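Local coordinates for protein Vng1086c (Halobacterium sp., PDB 2GF4), which is of unknown function but binds calcium and belongs to the uncharacterised UPF0058 family, at residues A32-L37 and K52-L57. Numbering follows the deposited sequence.
Sequences AAYEEL and KHAVFL
The short helix 32-37 lies nearly antiparallel on 52-57, the N-terminal part of the long helix 48-71, at 163° with the segment axes 9.1 Å apart. Packing is tightest around Ala54, whose small side chain lets two larger ones close in. Leu37, with CG anti to its backbone N (chi1 172°), lays CD2 against the helix backbone, 3.5 Å from Ala54 CA. Its other methyl, CD1, comes to 3.7 Å from His53 CD2, while Leu37 CD2 also sits over one face of the imidazole, offset toward the rim; His53 NE2 is hydrogen-bonded to Glu68 of a neighbouring subunit. Tyr34 has a similar anti chi1 and brings the CE1 side of its ring to 3.7 Å from Ala54 CB. The phenol OH runs on to a hydrogen bond with His10 NE2 on helix 3-21. An alanine in place of Tyr34 would probably loosen the seating of 32-37, since both the ring packing on Ala54 and the link to His10 would go. Leu57 points at 32-37: its CB lies at the tyrosine ring's edge and packs on Tyr34 CB, 4.0 Å away, and its CD1 is 4.0 Å from Leu37 CB. The contact thins toward exposed Ala33, whose CB only reaches Leu57 CD2, at 4.1 Å. This is mainly apolar, nearly antiparallel helix-helix packing beside the calcium site, whose ligands include Asp38 and Glu40, just beyond Leu37 in sequence.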
# COMPACT_ATOMS: atom_id res chain seq x y z
N ALA A 32 -1.70 -0.85 -14.63
CA ALA A 32 -2.47 0.16 -15.32
C ALA A 32 -2.45 1.53 -14.70
O ALA A 32 -2.61 2.50 -15.44
CB ALA A 32 -3.82 -0.30 -15.49
N ALA A 33 -2.23 1.65 -13.40
CA ALA A 33 -2.15 3.00 -12.85
C ALA A 33 -0.83 3.66 -13.26
O ALA A 33 -0.84 4.87 -13.51
CB ALA A 33 -2.22 2.93 -11.43
N TYR A 34 0.28 2.93 -13.30
CA TYR A 34 1.53 3.54 -13.73
C TYR A 34 1.36 4.05 -15.16
O TYR A 34 1.80 5.15 -15.45
CB TYR A 34 2.66 2.52 -13.68
CG TYR A 34 3.90 2.93 -14.42
CD1 TYR A 34 4.82 3.80 -13.86
CD2 TYR A 34 4.16 2.41 -15.68
CE1 TYR A 34 5.96 4.12 -14.51
CE2 TYR A 34 5.30 2.73 -16.34
CZ TYR A 34 6.19 3.58 -15.75
OH TYR A 34 7.32 3.93 -16.41
N GLU A 35 0.72 3.29 -16.05
CA GLU A 35 0.57 3.76 -17.43
C GLU A 35 -0.30 5.02 -17.53
O GLU A 35 -0.09 5.82 -18.43
CB GLU A 35 0.02 2.64 -18.30
CG GLU A 35 0.83 1.34 -18.20
CD GLU A 35 2.10 1.39 -19.01
OE1 GLU A 35 2.24 2.31 -19.84
OE2 GLU A 35 2.98 0.50 -18.86
N GLU A 36 -1.27 5.19 -16.63
CA GLU A 36 -2.08 6.41 -16.67
C GLU A 36 -1.21 7.61 -16.38
O GLU A 36 -1.48 8.69 -16.90
CB GLU A 36 -3.16 6.37 -15.60
CG GLU A 36 -4.19 5.32 -15.84
CD GLU A 36 -5.25 5.31 -14.78
OE1 GLU A 36 -5.35 6.28 -13.99
OE2 GLU A 36 -6.02 4.33 -14.72
N LEU A 37 -0.20 7.48 -15.54
CA LEU A 37 0.63 8.62 -15.23
C LEU A 37 1.40 9.12 -16.46
O LEU A 37 1.64 10.32 -16.59
CB LEU A 37 1.62 8.22 -14.13
CG LEU A 37 2.72 9.24 -13.79
CD1 LEU A 37 2.06 10.44 -13.25
CD2 LEU A 37 3.68 8.71 -12.79
N LYS A 52 9.33 10.19 -8.91
CA LYS A 52 9.07 9.54 -7.62
C LYS A 52 7.70 8.90 -7.69
O LYS A 52 7.52 7.78 -7.24
CB LYS A 52 9.04 10.56 -6.50
CG LYS A 52 10.41 10.99 -6.11
CD LYS A 52 10.35 11.70 -4.80
CE LYS A 52 10.95 13.06 -4.97
NZ LYS A 52 10.37 14.03 -4.02
N HIS A 53 6.73 9.63 -8.25
CA HIS A 53 5.35 9.16 -8.38
C HIS A 53 5.37 7.91 -9.24
O HIS A 53 4.72 6.93 -8.88
CB HIS A 53 4.53 10.26 -9.03
CG HIS A 53 3.04 10.03 -9.05
ND1 HIS A 53 2.44 8.91 -8.52
CD2 HIS A 53 2.04 10.80 -9.53
CE1 HIS A 53 1.13 9.00 -8.68
NE2 HIS A 53 0.87 10.14 -9.30
N ALA A 54 6.11 7.92 -10.34
CA ALA A 54 6.14 6.73 -11.19
C ALA A 54 6.77 5.55 -10.47
O ALA A 54 6.30 4.43 -10.62
CB ALA A 54 6.91 7.01 -12.49
N VAL A 55 7.81 5.76 -9.68
CA VAL A 55 8.39 4.62 -8.99
C VAL A 55 7.41 4.12 -7.93
O VAL A 55 7.30 2.91 -7.73
CB VAL A 55 9.73 5.00 -8.40
CG1 VAL A 55 10.20 3.94 -7.46
CG2 VAL A 55 10.72 5.12 -9.55
N PHE A 56 6.70 5.03 -7.28
CA PHE A 56 5.67 4.67 -6.30
C PHE A 56 4.64 3.75 -6.96
O PHE A 56 4.33 2.68 -6.44
CB PHE A 56 4.98 5.94 -5.84
CG PHE A 56 3.87 5.69 -4.88
CD1 PHE A 56 2.57 5.50 -5.32
CD2 PHE A 56 4.12 5.70 -3.52
CE1 PHE A 56 1.56 5.28 -4.42
CE2 PHE A 56 3.11 5.47 -2.63
CZ PHE A 56 1.84 5.27 -3.07
N LEU A 57 4.09 4.16 -8.11
CA LEU A 57 3.09 3.34 -8.76
C LEU A 57 3.59 1.96 -9.15
O LEU A 57 2.80 1.00 -9.13
CB LEU A 57 2.57 4.08 -9.98
CG LEU A 57 1.68 5.26 -9.56
CD1 LEU A 57 1.38 6.05 -10.79
CD2 LEU A 57 0.39 4.77 -8.90